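Local atomic coordinates of putative transcriptional regulator, sugar-binding family (Arthrobacter aurescens, PDB entry 3NZE), a protein that probably regulates transcription as a SorC-family DNA-binding protein, its sugar-binding domain presumably sensing a carbohydrate effector. Residues A[58-63]-A[150-156]; A[117-121]-A[144-148]; A[123-129]-A[208-213]. All coordinates share one frame; numbering follows the deposited sequence. Where two conformers were deposited one is given.

How the contacts relate
The centre of contact 1 is about 11 Å from the chain's centre, the nearest of the three; here strands 59-62 and 153-160 pair in the mixed sheet. Contact 2, about 11 Å from it between centres, is nested inside the chain loop that contact 1 closes: helix 139-149, which leads into strand 153-160, packs on the end of strand 116-118, and Ile59 touches Leu147. Contact 3 joins the loops before helices 129-135 and 217-221 and meets contact 2 where Phe120 packs on Thr213. Contacts 1 and 3, centres about 21 Å apart, do not touch; their segments alternate along the chain. Sheet, helix and outer loops all belong to what is probably the sugar-binding domain.

Contact 1. Residues A[58-63]-A[150-156]; sequences AIIGVA and RMSIAIF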
# COMPACT_ATOMS: atom_id res chain seq x y z
N ALA A 58 -14.88 -7.56 11.35
CA ALA A 58 -13.53 -7.02 11.18
C ALA A 58 -13.57 -5.70 10.42
O ALA A 58 -14.51 -5.41 9.68
CB ALA A 58 -12.65 -8.02 10.43
N ILE A 59 -12.53 -4.90 10.61
CA ILE A 59 -12.36 -3.67 9.86
C ILE A 59 -11.13 -3.82 8.99
O ILE A 59 -10.02 -4.00 9.50
CB ILE A 59 -12.25 -2.45 10.80
CG1 ILE A 59 -13.57 -2.26 11.55
CG2 ILE A 59 -11.89 -1.19 10.01
CD1 ILE A 59 -13.48 -1.29 12.71
N ILE A 60 -11.33 -3.79 7.68
CA ILE A 60 -10.25 -4.00 6.73
C ILE A 60 -9.85 -2.68 6.08
O ILE A 60 -10.64 -2.10 5.31
CB ILE A 60 -10.67 -4.97 5.62
CG1 ILE A 60 -11.30 -6.25 6.20
CG2 ILE A 60 -9.48 -5.28 4.71
CD1 ILE A 60 -10.45 -6.93 7.22
N GLY A 61 -8.63 -2.23 6.36
CA GLY A 61 -8.11 -1.01 5.77
C GLY A 61 -7.44 -1.27 4.43
O GLY A 61 -6.60 -2.15 4.30
N VAL A 62 -7.85 -0.50 3.41
CA VAL A 62 -7.26 -0.63 2.08
C VAL A 62 -6.68 0.71 1.64
O VAL A 62 -7.40 1.71 1.57
CB VAL A 62 -8.33 -1.03 1.03
CG1 VAL A 62 -7.73 -1.05 -0.37
CG2 VAL A 62 -8.94 -2.39 1.38
N ALA A 63 -5.39 0.73 1.33
CA ALA A 63 -4.79 1.91 0.74
C ALA A 63 -4.86 1.68 -0.77
O ALA A 63 -4.20 0.79 -1.29
CB ALA A 63 -3.35 2.08 1.20
N ARG A 150 -9.19 1.70 14.16
CA ARG A 150 -9.64 0.40 14.65
C ARG A 150 -9.38 -0.75 13.68
O ARG A 150 -9.86 -1.86 13.91
CB ARG A 150 -11.14 0.45 14.95
CG ARG A 150 -11.56 1.39 16.08
CD ARG A 150 -13.08 1.66 16.02
NE ARG A 150 -13.84 0.42 16.12
CZ ARG A 150 -15.09 0.26 15.70
NH1 ARG A 150 -15.75 1.26 15.14
NH2 ARG A 150 -15.69 -0.92 15.84
N MSE A 151 -8.66 -0.51 12.59
CA MSE A 151 -8.53 -1.57 11.59
C MSE A 151 -7.83 -2.84 12.12
O MSE A 151 -6.90 -2.77 12.92
CB MSE A 151 -7.84 -1.09 10.32
CG MSE A 151 -6.39 -0.75 10.48
SE MSE A 151 -5.69 -0.11 8.78
CE MSE A 151 -4.99 1.60 9.41
N SER A 152 -8.32 -3.98 11.64
CA SER A 152 -7.79 -5.29 12.03
C SER A 152 -6.63 -5.67 11.11
O SER A 152 -5.63 -6.24 11.54
CB SER A 152 -8.88 -6.36 11.94
OG SER A 152 -10.16 -5.86 12.27
N ILE A 153 -6.81 -5.38 9.82
CA ILE A 153 -5.77 -5.63 8.83
C ILE A 153 -5.62 -4.44 7.89
O ILE A 153 -6.55 -3.63 7.72
CB ILE A 153 -5.99 -6.95 8.02
CG1 ILE A 153 -7.07 -6.79 6.95
CG2 ILE A 153 -6.29 -8.14 8.95
CD1 ILE A 153 -7.28 -8.06 6.11
N ALA A 154 -4.43 -4.29 7.32
CA ALA A 154 -4.16 -3.21 6.36
C ALA A 154 -3.60 -3.85 5.11
O ALA A 154 -2.80 -4.76 5.21
CB ALA A 154 -3.15 -2.22 6.93
N ILE A 155 -4.02 -3.38 3.94
CA ILE A 155 -3.52 -3.93 2.69
C ILE A 155 -3.04 -2.79 1.83
O ILE A 155 -3.78 -1.82 1.63
CB ILE A 155 -4.62 -4.68 1.91
CG1 ILE A 155 -5.35 -5.66 2.83
CG2 ILE A 155 -4.01 -5.41 0.71
CD1 ILE A 155 -6.60 -6.29 2.21
N PHE A 156 -1.82 -2.90 1.32
CA PHE A 156 -1.22 -1.77 0.61
C PHE A 156 -0.10 -2.17 -0.33
O PHE A 156 0.58 -3.18 -0.13
CB PHE A 156 -0.68 -0.73 1.60
CG PHE A 156 0.24 -1.29 2.66
CD1 PHE A 156 1.61 -1.43 2.43
CD2 PHE A 156 -0.27 -1.67 3.89
CE1 PHE A 156 2.45 -1.94 3.42
CE2 PHE A 156 0.57 -2.17 4.89
CZ PHE A 156 1.93 -2.31 4.65
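In the conformer described here, Ile153 turns CG1 into the niche between its backbone N and carbonyl carbon (chi1 77°), while Ile60 swings CG1 anti to its carbonyl carbon (chi1 -50°); the two side chains then lie side by side, pointing the same way. Because Ile153 was deposited in two conformers, the very close approach of Ile60 CD1 to Ile153 CG1 is doubtful as a measure of tightness. On the same face of the sheet Ile155 follows, its CD1 resting on CG2 of Ile60.

The two backbones run parallel. Gly61 uses both N and O toward strand 153-160, bonding the residues on either side of Ala154: its N donates to Ile153 O at 2.9 Å and its O accepts from Ile155 N at 2.9 Å. Ala63 N continues the ladder to Ile155 O, a nearly linear bond of 3.0 Å. Just before the strand, Ser152 uses both its side chain and its backbone N: Ile59 N donates to Ser152 OG (3.0 Å, 166° at the hydrogen), and Ser152 N returns a bond of 2.7 Å to Ile59 O in the carbonyl plane. One serine thus serves both polar backbone atoms of Ile59 before regular pairing begins. The Ile59 side chain leans on the turn, crossing Met151 at about a right angle, and its CD1 sits 3.7 Å from Arg150 CZ, over the centre of one guanidinium face. The selenium of Met151, a selenomethionine, reaches the bare CA of Gly61 on the face shared with Ala154.

On its other edge strand 59-62 bonds strand 84-87 and Leu88, and strand 153-160 is flanked on its far edge by strand 225-230. Helix 99-113 covers the side of Val62 and Ile155 through Phe109, while helix 217-221 packs on Met151 and Ala154 across the opposite face.

Contact 2. Residues A[117-121]-A[144-148]; sequences VEQFP and ILDLQ
Phe120 and Ile144 form the dense half of this contact. CG2 of Ile144 comes obliquely to the ring, 3.5 Å from Phe120 CD1, and CD2 of Leu145 approaches Phe120 CZ at 3.8 Å. Gln148 lays NE2 over one ring face, 3.6 Å above the plane and offset toward the rim, with the amide plane turned 73° from the ring. That nitrogen is spent on Gln87 O, a bond that holds the amide across the phenyl group. Ile144, with CG1 anti to its carbonyl carbon (chi1 -60°), brings CD1 to Gln119 O at 3.4 Å. This is helix-on-sheet packing of the alpha/beta kind: helix 139-149 lies against the end of strand 116-118 and the loop that leaves it, and Ile144 and Gln148 also reach Val86 on the adjoining parallel strand 84-87. Glu118 packs its CG closely on Leu147 CD1, at 3.5 Å, while a bend at chi2 (-75°) turns its acid end to a salt bridge with Arg116; Glu118 is a calcium ligand in a crystal structure of this protein, though no calcium is bound to this chain. The thin, solvent-exposed margin is Pro121, which adds a single touch of CD on Ile144 CG1 at 4.2 Å.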
# COMPACT_ATOMS: atom_id res chain seq x y z
N VAL A 117 -18.89 -0.74 2.82
CA VAL A 117 -17.81 0.12 2.35
C VAL A 117 -17.86 1.49 3.02
O VAL A 117 -18.90 2.15 3.05
CB VAL A 117 -17.87 0.30 0.82
CG1 VAL A 117 -16.89 1.36 0.37
CG2 VAL A 117 -17.59 -1.04 0.12
N GLU A 118 -16.73 1.93 3.57
CA GLU A 118 -16.62 3.27 4.14
C GLU A 118 -15.54 4.07 3.44
O GLU A 118 -14.35 3.79 3.56
CB GLU A 118 -16.34 3.21 5.64
CG GLU A 118 -17.48 2.62 6.47
CD GLU A 118 -18.66 3.57 6.62
OE1 GLU A 118 -18.53 4.76 6.24
OE2 GLU A 118 -19.71 3.13 7.14
N GLN A 119 -15.96 5.09 2.70
CA GLN A 119 -15.01 5.91 1.97
C GLN A 119 -14.62 7.19 2.69
O GLN A 119 -15.23 7.59 3.68
CB GLN A 119 -15.52 6.18 0.55
CG GLN A 119 -15.59 4.90 -0.25
CD GLN A 119 -15.60 5.12 -1.73
OE1 GLN A 119 -16.60 4.83 -2.39
NE2 GLN A 119 -14.48 5.61 -2.28
N PHE A 120 -13.60 7.84 2.15
CA PHE A 120 -12.86 8.89 2.82
C PHE A 120 -13.06 10.15 1.98
O PHE A 120 -12.49 10.26 0.89
CB PHE A 120 -11.38 8.46 2.83
CG PHE A 120 -10.50 9.18 3.83
CD1 PHE A 120 -11.03 9.85 4.92
CD2 PHE A 120 -9.12 9.14 3.68
CE1 PHE A 120 -10.19 10.48 5.84
CE2 PHE A 120 -8.29 9.77 4.58
CZ PHE A 120 -8.81 10.44 5.66
N PRO A 121 -13.88 11.11 2.46
CA PRO A 121 -14.27 12.24 1.59
C PRO A 121 -13.22 13.34 1.55
O PRO A 121 -13.51 14.49 1.89
CB PRO A 121 -15.55 12.75 2.27
CG PRO A 121 -15.32 12.48 3.71
CD PRO A 121 -14.60 11.13 3.74
N ILE A 144 -14.12 8.90 9.89
CA ILE A 144 -13.35 7.93 9.12
C ILE A 144 -11.98 7.66 9.75
O ILE A 144 -11.54 6.52 9.80
CB ILE A 144 -13.20 8.36 7.65
CG1 ILE A 144 -14.58 8.50 7.01
CG2 ILE A 144 -12.37 7.33 6.87
CD1 ILE A 144 -15.40 7.22 7.05
N LEU A 145 -11.32 8.71 10.23
CA LEU A 145 -10.05 8.53 10.93
C LEU A 145 -10.24 7.56 12.09
O LEU A 145 -9.36 6.74 12.37
CB LEU A 145 -9.50 9.88 11.43
CG LEU A 145 -9.14 10.88 10.33
CD1 LEU A 145 -8.70 12.21 10.92
CD2 LEU A 145 -8.06 10.30 9.41
N ASP A 146 -11.40 7.63 12.75
CA ASP A 146 -11.68 6.77 13.90
C ASP A 146 -11.80 5.30 13.48
O ASP A 146 -11.35 4.39 14.19
CB ASP A 146 -12.95 7.21 14.62
CG ASP A 146 -12.80 8.55 15.34
OD1 ASP A 146 -11.66 9.01 15.53
OD2 ASP A 146 -13.84 9.13 15.72
N LEU A 147 -12.43 5.08 12.33
CA LEU A 147 -12.57 3.73 11.79
C LEU A 147 -11.21 3.17 11.41
O LEU A 147 -10.91 2.01 11.67
CB LEU A 147 -13.48 3.72 10.55
CG LEU A 147 -14.94 3.37 10.76
CD1 LEU A 147 -15.68 3.35 9.42
CD2 LEU A 147 -15.06 2.02 11.46
N GLN A 148 -10.40 4.01 10.76
CA GLN A 148 -9.06 3.60 10.37
C GLN A 148 -8.27 3.15 11.59
O GLN A 148 -7.53 2.18 11.51
CB GLN A 148 -8.33 4.74 9.67
CG GLN A 148 -8.84 5.04 8.26
CD GLN A 148 -8.21 6.29 7.67
OE1 GLN A 148 -7.42 6.96 8.32
NE2 GLN A 148 -8.57 6.61 6.42

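Contact 3. Residues A[123-129]-A[208-213]; sequences PAFFDHA and LNERST
The ring of Phe125 has the backbone oxygen of Arg211 over its centre, 3.6 Å above the plane, and is also stacked with Tyr174. CB of Arg211 presses on Phe125 CE2 at 3.5 Å, and the guanidinium plane stands 66° from the ring. That guanidinium is itself sandwiched: CD2 of Leu208 lies over one face and Asp127 O over the opposite one, both offset toward the rim, while Phe126 O and a water sit at its edge in plane. The ring of Phe126 has Arg211 O at its own edge.

Two bonds join Phe126 and Arg211. Phe126 N donates to Arg211 O at 3.0 Å, in the carbonyl plane, and Arg211 NE returns the favour to Phe126 O at 2.7 Å with 171° at the hydrogen, tilted from the carbonyl plane. A bend at chi3 (54°) curls the arginine back so that NE faces this carbonyl. NH2 then makes a salt bridge to Asp179, fixing the rotation of the group, and reaches Asp127 OD1 through the water at its edge.

A further water stitches the two segments together, donating to Ala129 O and Glu210 O. Methyl CG2 of Thr213 fills in against Pro123 O and lies 3.7 Å from Phe126 CE2, while its OG1 bonds Gly90 N.

His128 stands at the N-cap position of helix 129-135, and residues 208-210 are the end of a 3-10 segment. Neither segment pairs as a strand; this is loop-to-loop packing beyond the strand ends of an alpha/beta domain, joined by Arg211, whose side chain and backbone pair with Phe126, and by the Phe125 ring packed on its backbone.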
# COMPACT_ATOMS: atom_id res chain seq x y z
N PRO A 123 -9.43 14.71 -0.77
CA PRO A 123 -8.72 14.54 -2.04
C PRO A 123 -7.53 13.59 -1.91
O PRO A 123 -7.24 13.13 -0.81
CB PRO A 123 -8.23 15.96 -2.38
CG PRO A 123 -8.98 16.89 -1.45
CD PRO A 123 -9.33 16.09 -0.24
N ALA A 124 -6.84 13.32 -3.01
CA ALA A 124 -5.73 12.35 -3.00
C ALA A 124 -4.58 12.79 -2.11
O ALA A 124 -3.87 11.95 -1.57
CB ALA A 124 -5.22 12.11 -4.43
N PHE A 125 -4.39 14.09 -1.98
CA PHE A 125 -3.25 14.66 -1.27
C PHE A 125 -3.55 16.15 -1.20
O PHE A 125 -4.33 16.66 -2.01
CB PHE A 125 -1.98 14.42 -2.09
CG PHE A 125 -0.70 14.48 -1.29
CD1 PHE A 125 -0.28 13.38 -0.57
CD2 PHE A 125 0.09 15.62 -1.30
CE1 PHE A 125 0.90 13.41 0.16
CE2 PHE A 125 1.27 15.67 -0.56
CZ PHE A 125 1.67 14.56 0.15
N PHE A 126 -2.96 16.86 -0.23
CA PHE A 126 -3.21 18.29 -0.11
C PHE A 126 -2.08 19.13 -0.69
O PHE A 126 -0.92 18.79 -0.56
CB PHE A 126 -3.43 18.68 1.35
CG PHE A 126 -4.67 18.11 1.94
CD1 PHE A 126 -5.91 18.62 1.60
CD2 PHE A 126 -4.61 17.07 2.86
CE1 PHE A 126 -7.07 18.10 2.14
CE2 PHE A 126 -5.77 16.55 3.41
CZ PHE A 126 -7.01 17.06 3.04
N ASP A 127 -2.44 20.23 -1.34
CA ASP A 127 -1.47 21.21 -1.84
C ASP A 127 -0.80 21.97 -0.69
O ASP A 127 0.36 22.36 -0.79
CB ASP A 127 -2.16 22.24 -2.74
CG ASP A 127 -2.56 21.68 -4.10
OD1 ASP A 127 -2.24 20.51 -4.39
OD2 ASP A 127 -3.19 22.43 -4.88
N HIS A 128 -1.55 22.18 0.38
CA HIS A 128 -1.10 22.99 1.50
C HIS A 128 -1.37 22.27 2.82
O HIS A 128 -2.47 21.76 3.04
CB HIS A 128 -1.83 24.35 1.53
CG HIS A 128 -1.81 25.07 0.22
ND1 HIS A 128 -2.91 25.14 -0.61
CD2 HIS A 128 -0.82 25.75 -0.41
CE1 HIS A 128 -2.60 25.84 -1.69
NE2 HIS A 128 -1.34 26.22 -1.59
N ALA A 129 -0.38 22.27 3.69
CA ALA A 129 -0.53 21.65 5.00
C ALA A 129 -1.69 22.27 5.78
O ALA A 129 -2.36 21.57 6.54
CB ALA A 129 0.77 21.74 5.80
N LEU A 208 6.60 16.82 3.29
CA LEU A 208 5.46 16.34 2.50
C LEU A 208 4.42 15.58 3.32
O LEU A 208 3.24 15.58 2.99
CB LEU A 208 5.94 15.48 1.32
CG LEU A 208 6.22 16.31 0.06
CD1 LEU A 208 6.86 15.46 -1.02
CD2 LEU A 208 4.94 16.95 -0.45
N ASN A 209 4.85 14.95 4.41
CA ASN A 209 3.91 14.18 5.22
C ASN A 209 2.84 15.02 5.92
O ASN A 209 1.80 14.49 6.31
CB ASN A 209 4.63 13.25 6.21
CG ASN A 209 5.17 12.01 5.53
OD1 ASN A 209 4.76 11.67 4.42
ND2 ASN A 209 6.12 11.32 6.18
N GLU A 210 3.07 16.32 6.06
CA GLU A 210 2.03 17.18 6.63
C GLU A 210 0.89 17.43 5.66
O GLU A 210 -0.14 18.00 6.03
CB GLU A 210 2.62 18.51 7.09
CG GLU A 210 3.65 18.34 8.19
CD GLU A 210 4.10 19.66 8.72
OE1 GLU A 210 4.08 20.64 7.94
OE2 GLU A 210 4.47 19.73 9.91
N ARG A 211 1.06 16.97 4.42
CA ARG A 211 0.05 17.13 3.38
C ARG A 211 -0.61 15.79 3.01
O ARG A 211 -1.48 15.73 2.14
CB ARG A 211 0.67 17.78 2.15
CG ARG A 211 1.00 19.26 2.36
CD ARG A 211 2.05 19.73 1.39
NE ARG A 211 1.68 19.46 0.01
CZ ARG A 211 2.49 19.64 -1.03
NH1 ARG A 211 3.73 20.07 -0.85
NH2 ARG A 211 2.05 19.37 -2.26
N SER A 212 -0.18 14.72 3.68
CA SER A 212 -0.70 13.40 3.37
C SER A 212 -2.06 13.12 4.01
O SER A 212 -2.36 13.62 5.09
CB SER A 212 0.30 12.31 3.77
OG SER A 212 -0.23 11.04 3.41
N THR A 213 -2.86 12.29 3.34
CA THR A 213 -4.14 11.85 3.89
C THR A 213 -4.10 10.48 4.57
O THR A 213 -5.09 10.06 5.16
CB THR A 213 -5.27 11.82 2.80
OG1 THR A 213 -5.03 10.74 1.89
CG2 THR A 213 -5.33 13.14 2.04
O HOH W 1 -2.93 11.51 0.71
O HOH W 2 -0.39 18.30 -3.88
O HOH W 3 -0.76 19.73 8.16